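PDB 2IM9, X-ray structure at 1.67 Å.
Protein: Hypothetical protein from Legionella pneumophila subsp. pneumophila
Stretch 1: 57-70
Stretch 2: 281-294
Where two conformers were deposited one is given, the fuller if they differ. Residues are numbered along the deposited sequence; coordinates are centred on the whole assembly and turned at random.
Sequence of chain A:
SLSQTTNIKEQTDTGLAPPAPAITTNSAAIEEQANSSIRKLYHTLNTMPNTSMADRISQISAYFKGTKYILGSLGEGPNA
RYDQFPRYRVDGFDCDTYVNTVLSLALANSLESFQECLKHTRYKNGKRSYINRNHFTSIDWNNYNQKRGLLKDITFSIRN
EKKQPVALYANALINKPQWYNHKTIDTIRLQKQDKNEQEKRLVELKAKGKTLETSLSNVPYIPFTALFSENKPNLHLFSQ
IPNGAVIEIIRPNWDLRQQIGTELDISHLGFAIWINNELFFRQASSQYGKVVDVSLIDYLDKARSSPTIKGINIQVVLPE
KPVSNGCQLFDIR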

ATOM      1  N   ILE A  57      10.421   9.477   6.019  1.00 17.50           N
ATOM      2  CA  ILE A  57       9.055   9.070   5.665  1.00 16.52           C
ATOM      3  C   ILE A  57       8.078  10.172   6.034  1.00 17.04           C
ATOM      4  O   ILE A  57       7.183  10.471   5.268  1.00 15.98           O
ATOM      5  CB  ILE A  57       8.660   7.743   6.362  1.00 16.14           C
ATOM      6  CG1 ILE A  57       9.442   6.571   5.776  1.00 16.07           C
ATOM      7  CG2 ILE A  57       7.103   7.502   6.308  1.00 17.33           C
ATOM      8  CD1 ILE A  57       9.396   5.330   6.623  1.00 15.60           C
ATOM      9  N   SER A  58       8.246  10.778   7.215  1.00 17.45           N
ATOM     10  CA  SER A  58       7.334  11.846   7.623  0.50 17.91           C
ATOM     11  C   SER A  58       7.433  13.047   6.689  1.00 17.95           C
ATOM     12  O   SER A  58       6.416  13.571   6.256  1.00 18.50           O
ATOM     13  CB  SER A  58       7.567  12.267   9.081  0.50 18.09           C
ATOM     14  OG  SER A  58       6.653  13.292   9.464  0.50 18.88           O
ATOM     15  N   GLN A  59       8.657  13.475   6.377  1.00 18.26           N
ATOM     16  CA  GLN A  59       8.868  14.631   5.519  1.00 18.65           C
ATOM     17  C   GLN A  59       8.356  14.413   4.112  1.00 18.25           C
ATOM     18  O   GLN A  59       7.642  15.251   3.578  1.00 18.38           O
ATOM     19  CB  GLN A  59      10.348  15.002   5.510  1.00 19.56           C
ATOM     20  CG  GLN A  59      10.783  15.615   6.846  1.00 24.95           C
ATOM     21  CD  GLN A  59      12.240  16.042   6.860  1.00 32.80           C
ATOM     22  OE1 GLN A  59      12.835  16.302   5.809  1.00 36.12           O
ATOM     23  NE2 GLN A  59      12.819  16.129   8.060  1.00 35.44           N
ATOM     24  N   ILE A  60       8.681  13.257   3.531  1.00 17.00           N
ATOM     25  CA  ILE A  60       8.270  12.953   2.153  1.00 17.14           C
ATOM     26  C   ILE A  60       6.750  12.743   2.047  1.00 16.78           C
ATOM     27  O   ILE A  60       6.096  13.261   1.140  1.00 16.78           O
ATOM     28  CB  ILE A  60       9.042  11.740   1.614  1.00 16.59           C
ATOM     29  CG1 ILE A  60      10.522  12.107   1.510  1.00 17.81           C
ATOM     30  CG2 ILE A  60       8.488  11.278   0.241  1.00 17.79           C
ATOM     31  CD1 ILE A  60      11.457  10.910   1.430  1.00 18.15           C
ATOM     32  N   SER A  61       6.186  11.990   2.987  1.00 16.82           N
ATOM     33  CA  SER A  61       4.744  11.814   2.997  1.00 16.37           C
ATOM     34  C   SER A  61       4.025  13.174   3.131  1.00 16.99           C
ATOM     35  O   SER A  61       3.042  13.429   2.442  1.00 16.41           O
ATOM     36  CB  SER A  61       4.327  10.815   4.082  1.00 16.44           C
ATOM     37  OG  SER A  61       4.713  11.245   5.371  1.00 17.61           O
ATOM     38  N   ALA A  62       4.563  14.067   3.965  1.00 16.66           N
ATOM     39  CA  ALA A  62       3.984  15.409   4.147  1.00 18.10           C
ATOM     40  C   ALA A  62       4.036  16.246   2.869  1.00 18.98           C
ATOM     41  O   ALA A  62       3.105  16.989   2.573  1.00 19.84           O
ATOM     42  CB  ALA A  62       4.673  16.140   5.270  1.00 18.15           C
ATOM     43  N   TYR A  63       5.110  16.093   2.114  1.00 20.66           N
ATOM     44  CA  TYR A  63       5.327  16.879   0.891  1.00 22.51           C
ATOM     45  C   TYR A  63       4.186  16.682  -0.106  1.00 22.22           C
ATOM     46  O   TYR A  63       3.863  17.587  -0.887  1.00 23.27           O
ATOM     47  CB  TYR A  63       6.664  16.493   0.277  1.00 24.28           C
ATOM     48  CG  TYR A  63       6.972  17.157  -1.049  1.00 27.49           C
ATOM     49  CD1 TYR A  63       7.353  18.503  -1.113  1.00 30.38           C
ATOM     50  CD2 TYR A  63       6.893  16.432  -2.239  1.00 29.16           C
ATOM     51  CE1 TYR A  63       7.640  19.113  -2.343  1.00 31.62           C
ATOM     52  CE2 TYR A  63       7.177  17.023  -3.469  1.00 31.91           C
ATOM     53  CZ  TYR A  63       7.549  18.358  -3.516  1.00 30.86           C
ATOM     54  OH  TYR A  63       7.820  18.925  -4.739  1.00 32.29           O
ATOM     55  N   PHE A  64       3.570  15.498  -0.076  1.00 21.11           N
ATOM     56  CA  PHE A  64       2.479  15.172  -1.001  1.00 20.75           C
ATOM     57  C   PHE A  64       1.083  15.379  -0.431  1.00 20.10           C
ATOM     58  O   PHE A  64       0.118  15.045  -1.089  1.00 19.58           O
ATOM     59  CB  PHE A  64       2.611  13.730  -1.508  1.00 20.65           C
ATOM     60  CG  PHE A  64       3.842  13.497  -2.340  1.00 21.80           C
ATOM     61  CD1 PHE A  64       3.941  14.026  -3.634  1.00 19.29           C
ATOM     62  CD2 PHE A  64       4.906  12.772  -1.833  1.00 23.01           C
ATOM     63  CE1 PHE A  64       5.082  13.816  -4.405  1.00 20.65           C
ATOM     64  CE2 PHE A  64       6.061  12.559  -2.597  1.00 23.43           C
ATOM     65  CZ  PHE A  64       6.150  13.082  -3.882  1.00 22.04           C
ATOM     66  N   LYS A  65       0.961  15.888   0.800  1.00 20.84           N
ATOM     67  CA  LYS A  65      -0.380  16.180   1.330  1.00 21.65           C
ATOM     68  C   LYS A  65      -1.122  17.126   0.380  1.00 21.37           C
ATOM     69  O   LYS A  65      -0.523  18.068  -0.167  1.00 21.79           O
ATOM     70  CB  LYS A  65      -0.325  16.789   2.735  1.00 22.04           C
ATOM     71  CG  LYS A  65      -0.085  15.776   3.842  1.00 24.59           C
ATOM     72  CD  LYS A  65       0.218  16.461   5.169  1.00 26.60           C
ATOM     73  CE  LYS A  65      -1.012  17.130   5.751  1.00 27.99           C
ATOM     74  NZ  LYS A  65      -0.678  17.677   7.097  1.00 28.73           N
ATOM     75  N   GLY A  66      -2.411  16.859   0.186  1.00 20.98           N
ATOM     76  CA  GLY A  66      -3.253  17.659  -0.694  1.00 20.95           C
ATOM     77  C   GLY A  66      -3.274  17.237  -2.152  1.00 20.47           C
ATOM     78  O   GLY A  66      -4.083  17.745  -2.926  1.00 20.61           O
ATOM     79  N   THR A  67      -2.391  16.313  -2.533  1.00 19.61           N
ATOM     80  CA  THR A  67      -2.400  15.730  -3.882  1.00 19.24           C
ATOM     81  C   THR A  67      -3.651  14.882  -4.093  1.00 18.87           C
ATOM     82  O   THR A  67      -4.051  14.113  -3.210  1.00 18.40           O
ATOM     83  CB  THR A  67      -1.139  14.870  -4.128  1.00 18.95           C
ATOM     84  OG1 THR A  67       0.025  15.686  -3.932  1.00 20.41           O
ATOM     85  CG2 THR A  67      -1.117  14.311  -5.543  1.00 19.04           C
ATOM     86  N   LYS A  68      -4.262  15.002  -5.269  1.00 18.63           N
ATOM     87  CA  LYS A  68      -5.559  14.398  -5.505  1.00 19.29           C
ATOM     88  C   LYS A  68      -5.506  12.878  -5.508  1.00 19.31           C
ATOM     89  O   LYS A  68      -4.464  12.282  -5.798  1.00 19.23           O
ATOM     90  CB  LYS A  68      -6.170  14.897  -6.815  1.00 20.13           C
ATOM     91  CG  LYS A  68      -5.584  14.279  -8.051  1.00 23.53           C
ATOM     92  CD  LYS A  68      -6.225  14.859  -9.301  1.00 28.12           C
ATOM     93  CE  LYS A  68      -5.296  14.699 -10.485  1.00 30.70           C
ATOM     94  NZ  LYS A  68      -6.022  14.975 -11.755  1.00 33.84           N
ATOM     95  N   TYR A  69      -6.650  12.278  -5.208  1.00 18.75           N
ATOM     96  CA  TYR A  69      -6.831  10.846  -5.252  1.00 18.93           C
ATOM     97  C   TYR A  69      -7.110  10.427  -6.682  1.00 18.49           C
ATOM     98  O   TYR A  69      -7.971  11.021  -7.346  1.00 19.23           O
ATOM     99  CB  TYR A  69      -8.008  10.449  -4.348  1.00 19.18           C
ATOM    100  CG  TYR A  69      -8.245   8.972  -4.279  1.00 20.67           C
ATOM    101  CD1 TYR A  69      -7.515   8.178  -3.390  1.00 19.38           C
ATOM    102  CD2 TYR A  69      -9.190   8.358  -5.107  1.00 20.16           C
ATOM    103  CE1 TYR A  69      -7.726   6.807  -3.320  1.00 22.08           C
ATOM    104  CE2 TYR A  69      -9.408   6.969  -5.050  1.00 22.47           C
ATOM    105  CZ  TYR A  69      -8.662   6.209  -4.153  1.00 22.66           C
ATOM    106  OH  TYR A  69      -8.880   4.849  -4.084  1.00 24.26           O
ATOM    107  N   ILE A  70      -6.368   9.436  -7.175  1.00 18.13           N
ATOM    108  CA  ILE A  70      -6.704   8.783  -8.441  1.00 18.21           C
ATOM    109  C   ILE A  70      -6.737   7.276  -8.215  1.00 18.61           C
ATOM    110  O   ILE A  70      -5.721   6.681  -7.866  1.00 17.93           O
ATOM    111  CB  ILE A  70      -5.704   9.092  -9.579  1.00 17.52           C
ATOM    112  CG1 ILE A  70      -5.580  10.605  -9.781  1.00 18.75           C
ATOM    113  CG2 ILE A  70      -6.124   8.375 -10.860  1.00 17.74           C
ATOM    114  CD1 ILE A  70      -4.467  11.021 -10.736  1.00 19.26           C
ATOM    115  N   PHE A 281      -3.221   9.391  10.875  1.00 15.70           N
ATOM    116  CA  PHE A 281      -3.225   8.409   9.799  1.00 16.30           C
ATOM    117  C   PHE A 281      -3.108   9.235   8.530  1.00 16.05           C
ATOM    118  O   PHE A 281      -4.024   9.982   8.159  1.00 16.37           O
ATOM    119  CB  PHE A 281      -4.527   7.616   9.862  1.00 16.91           C
ATOM    120  CG  PHE A 281      -4.628   6.485   8.892  1.00 16.83           C
ATOM    121  CD1 PHE A 281      -3.524   5.671   8.588  1.00 17.41           C
ATOM    122  CD2 PHE A 281      -5.871   6.155   8.355  1.00 18.59           C
ATOM    123  CE1 PHE A 281      -3.657   4.583   7.724  1.00 19.06           C
ATOM    124  CE2 PHE A 281      -6.004   5.054   7.486  1.00 20.62           C
ATOM    125  CZ  PHE A 281      -4.896   4.279   7.174  1.00 19.10           C
ATOM    126  N   ARG A 282      -1.945   9.145   7.895  1.00 15.34           N
ATOM    127  CA  ARG A 282      -1.680   9.922   6.687  1.00 15.44           C
ATOM    128  C   ARG A 282      -1.860   9.011   5.485  1.00 15.95           C
ATOM    129  O   ARG A 282      -1.168   8.017   5.350  1.00 15.91           O
ATOM    130  CB  ARG A 282      -0.264  10.491   6.730  1.00 15.67           C
ATOM    131  CG  ARG A 282       0.083  11.368   5.520  1.00 15.78           C
ATOM    132  CD  ARG A 282       1.409  12.078   5.769  1.00 17.01           C
ATOM    133  NE  ARG A 282       1.266  13.147   6.759  1.00 16.51           N
ATOM    134  CZ  ARG A 282       2.291  13.734   7.365  1.00 17.10           C
ATOM    135  NH1 ARG A 282       3.538  13.359   7.098  1.00 18.98           N
ATOM    136  NH2 ARG A 282       2.066  14.703   8.248  1.00 18.50           N
ATOM    137  N   GLN A 283      -2.832   9.326   4.629  1.00 16.61           N
ATOM    138  CA  GLN A 283      -3.158   8.414   3.526  1.00 17.52           C
ATOM    139  C   GLN A 283      -3.866   9.111   2.391  1.00 17.97           C
ATOM    140  O   GLN A 283      -4.346  10.231   2.547  1.00 17.47           O
ATOM    141  CB  GLN A 283      -3.979   7.182   3.980  1.00 18.22           C
ATOM    142  CG  GLN A 283      -4.758   7.339   5.252  1.00 21.79           C
ATOM    143  CD  GLN A 283      -6.049   8.134   5.085  1.00 25.10           C
ATOM    144  OE1 GLN A 283      -6.971   7.718   4.366  1.00 25.54           O
ATOM    145  NE2 GLN A 283      -6.145   9.248   5.810  1.00 26.97           N
ATOM    146  N   ALA A 284      -3.870   8.446   1.243  1.00 17.42           N
ATOM    147  CA  ALA A 284      -4.587   8.903   0.066  1.00 18.70           C
ATOM    148  C   ALA A 284      -6.003   8.378   0.227  1.00 19.74           C
ATOM    149  O   ALA A 284      -6.231   7.155   0.238  1.00 19.28           O
ATOM    150  CB  ALA A 284      -3.925   8.360  -1.203  1.00 18.67           C
ATOM    151  N   SER A 285      -6.933   9.315   0.386  1.00 20.70           N
ATOM    152  CA  SER A 285      -8.298   9.016   0.786  1.00 23.11           C
ATOM    153  C   SER A 285      -9.293   9.258  -0.341  1.00 23.88           C
ATOM    154  O   SER A 285      -9.401  10.380  -0.834  1.00 24.43           O
ATOM    155  CB  SER A 285      -8.661   9.894   1.987  1.00 23.20           C
ATOM    156  OG  SER A 285     -10.050   9.830   2.271  1.00 25.65           O
ATOM    157  N   SER A 286     -10.017   8.211  -0.725  1.00 25.16           N
ATOM    158  CA  SER A 286     -11.091   8.320  -1.715  1.00 26.87           C
ATOM    159  C   SER A 286     -12.253   9.158  -1.183  1.00 27.94           C
ATOM    160  O   SER A 286     -12.958   9.813  -1.952  1.00 28.67           O
ATOM    161  CB  SER A 286     -11.592   6.940  -2.119  1.00 26.89           C
ATOM    162  OG  SER A 286     -12.291   6.329  -1.050  1.00 28.05           O
ATOM    163  N   GLN A 287     -12.436   9.140   0.134  1.00 28.88           N
ATOM    164  CA  GLN A 287     -13.503   9.901   0.786  1.00 30.54           C
ATOM    165  C   GLN A 287     -13.216  11.408   0.746  1.00 30.01           C
ATOM    166  O   GLN A 287     -14.104  12.210   0.425  1.00 30.38           O
ATOM    167  CB  GLN A 287     -13.682   9.416   2.222  1.00 30.63           C
ATOM    168  CG  GLN A 287     -14.787  10.127   2.996  1.00 33.42           C
ATOM    169  CD  GLN A 287     -14.702   9.885   4.497  1.00 33.74           C
ATOM    170  OE1 GLN A 287     -14.197   8.846   4.954  1.00 38.87           O
ATOM    171  NE2 GLN A 287     -15.198  10.845   5.276  1.00 37.91           N
ATOM    172  N   TYR A 288     -11.975  11.786   1.053  1.00 29.06           N
ATOM    173  CA  TYR A 288     -11.556  13.193   1.007  1.00 28.83           C
ATOM    174  C   TYR A 288     -11.102  13.652  -0.380  1.00 27.26           C
ATOM    175  O   TYR A 288     -11.029  14.848  -0.647  1.00 27.70           O
ATOM    176  CB  TYR A 288     -10.472  13.467   2.054  1.00 30.20           C
ATOM    177  CG  TYR A 288     -11.005  13.441   3.471  1.00 32.89           C
ATOM    178  CD1 TYR A 288     -11.562  14.586   4.041  1.00 34.92           C
ATOM    179  CD2 TYR A 288     -10.980  12.271   4.229  1.00 34.53           C
ATOM    180  CE1 TYR A 288     -12.069  14.573   5.339  1.00 36.20           C
ATOM    181  CE2 TYR A 288     -11.484  12.247   5.539  1.00 36.04           C
ATOM    182  CZ  TYR A 288     -12.030  13.404   6.077  1.00 35.21           C
ATOM    183  OH  TYR A 288     -12.537  13.400   7.363  1.00 36.62           O
ATOM    184  N   GLY A 289     -10.800  12.701  -1.257  1.00 25.48           N
ATOM    185  CA  GLY A 289     -10.426  13.013  -2.635  1.00 23.16           C
ATOM    186  C   GLY A 289      -8.985  13.471  -2.769  1.00 21.61           C
ATOM    187  O   GLY A 289      -8.596  14.041  -3.791  1.00 20.31           O
ATOM    188  N   LYS A 290      -8.190  13.226  -1.732  1.00 20.38           N
ATOM    189  CA  LYS A 290      -6.803  13.684  -1.708  1.00 19.82           C
ATOM    190  C   LYS A 290      -6.020  13.011  -0.580  1.00 18.62           C
ATOM    191  O   LYS A 290      -6.607  12.327   0.272  1.00 18.21           O
ATOM    192  CB  LYS A 290      -6.753  15.209  -1.527  1.00 20.32           C
ATOM    193  CG  LYS A 290      -7.279  15.706  -0.194  1.00 23.40           C
ATOM    194  CD  LYS A 290      -7.542  17.211  -0.229  1.00 26.98           C
ATOM    195  CE  LYS A 290      -7.633  17.787   1.188  1.00 30.29           C
ATOM    196  NZ  LYS A 290      -7.980  19.254   1.171  1.00 33.23           N
ATOM    197  N   VAL A 291      -4.705  13.215  -0.576  1.00 17.57           N
ATOM    198  CA  VAL A 291      -3.852  12.784   0.538  1.00 16.98           C
ATOM    199  C   VAL A 291      -4.128  13.693   1.728  1.00 17.39           C
ATOM    200  O   VAL A 291      -3.979  14.911   1.627  1.00 17.12           O
ATOM    201  CB  VAL A 291      -2.359  12.835   0.160  1.00 16.94           C
ATOM    202  CG1 VAL A 291      -1.473  12.510   1.379  1.00 16.97           C
ATOM    203  CG2 VAL A 291      -2.063  11.855  -0.992  1.00 16.58           C
ATOM    204  N   VAL A 292      -4.539  13.088   2.841  1.00 17.88           N
ATOM    205  CA  VAL A 292      -4.880  13.844   4.053  1.00 18.96           C
ATOM    206  C   VAL A 292      -4.263  13.249   5.312  1.00 19.60           C
ATOM    207  O   VAL A 292      -3.867  12.090   5.312  1.00 18.90           O
ATOM    208  CB  VAL A 292      -6.424  13.912   4.268  1.00 18.84           C
ATOM    209  CG1 VAL A 292      -7.095  14.660   3.128  1.00 20.37           C
ATOM    210  CG2 VAL A 292      -7.048  12.509   4.480  1.00 18.77           C
ATOM    211  N   ASP A 293      -4.200  14.066   6.369  1.00 19.57           N
ATOM    212  CA  ASP A 293      -3.946  13.621   7.740  1.00 19.92           C
ATOM    213  C   ASP A 293      -5.264  13.593   8.496  1.00 21.10           C
ATOM    214  O   ASP A 293      -5.982  14.598   8.508  1.00 21.36           O
ATOM    215  CB  ASP A 293      -3.046  14.636   8.462  1.00 20.35           C
ATOM    216  CG  ASP A 293      -1.585  14.437   8.169  1.00 21.43           C
ATOM    217  OD1 ASP A 293      -1.255  13.412   7.550  1.00 24.70           O
ATOM    218  OD2 ASP A 293      -0.766  15.299   8.559  1.00 21.97           O
ATOM    219  N   VAL A 294      -5.593  12.461   9.113  1.00 19.79           N
ATOM    220  CA  VAL A 294      -6.765  12.387  10.002  1.00 19.92           C
ATOM    221  C   VAL A 294      -6.342  11.752  11.332  1.00 19.28           C
ATOM    222  O   VAL A 294      -5.472  10.886  11.355  1.00 19.40           O
ATOM    223  CB  VAL A 294      -7.952  11.578   9.392  1.00 19.86           C
ATOM    224  CG1 VAL A 294      -8.464  12.200   8.086  1.00 21.73           C
ATOM    225  CG2 VAL A 294      -7.569  10.114   9.206  1.00 20.03           C
TER
HETATM  226  O   HOH W   1       5.120  15.188   8.924  1.00 29.81           O
HETATM  227  O   HOH W   2      -9.890  12.925  -6.587  1.00 40.55           O

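The end of a helix and the loop that follows it (57-70) pack against a β-hairpin (281-294), joined by a set of backbone hydrogen bonds at one end and a charged cluster at the other. Among the backbone bonds, Gly66 N donates to Val291 O (2.9 Å), Val291 N to Thr67 O (2.9 Å) and Tyr69 N to Gly289 O (3.0 Å); the last two flank Lys68 and Lys290, whose backbones form a single β bridge, and Gly66 N adds a bond beyond it. A type II turn from Phe64 to Thr67 leads into this edge: Gly66, at phi 88°, occupies a position where a CB would jam against the preceding carbonyl, and Thr67, chi1 m, ties its OG1 back to Phe64 O (2.9 Å). Val291, chi1 t, points toward the turn, its CB 3.5 Å from Phe64 O.

Arg282 extends through chi1 and chi2 (both t), then bends at chi3 (m). Asp293, on the neighbouring strand, holds the Arg282 guanidinium, Arg282 NE to Asp293 OD1 at 2.7 Å and Arg282 NH2 to Asp293 OD2 at 2.9 Å, which leaves Arg282 NH1 to reach the helix and donate to Ser61 OG (3.0 Å). The p rotamer of Ser61 lets the same OG donate to Ile57 O (2.6 Å), one turn back. Water 1 joins Ser58 OG (2.5 Å) to Arg282 NH1 (3.0 Å).

Lys65 leaves its backbone sideways but turns at chi3 (p), bringing NZ to Asp293 OD2 (2.8 Å) in a salt bridge. Its CD lies over a face of the guanidinium, 3.8 Å from Arg282 NE; the shared carboxylate offsets the proximity of like charges, Lys65 NZ and Arg282 NH2 being 4.2 Å apart.

Tyr69, chi1 t, lays its ring against the hairpin: Ser286 CB sits over one face, 3.6 Å from Tyr69 CZ, in a CH-π contact, while Tyr69 CD1 lies 4.2 Å from Ala284 CB.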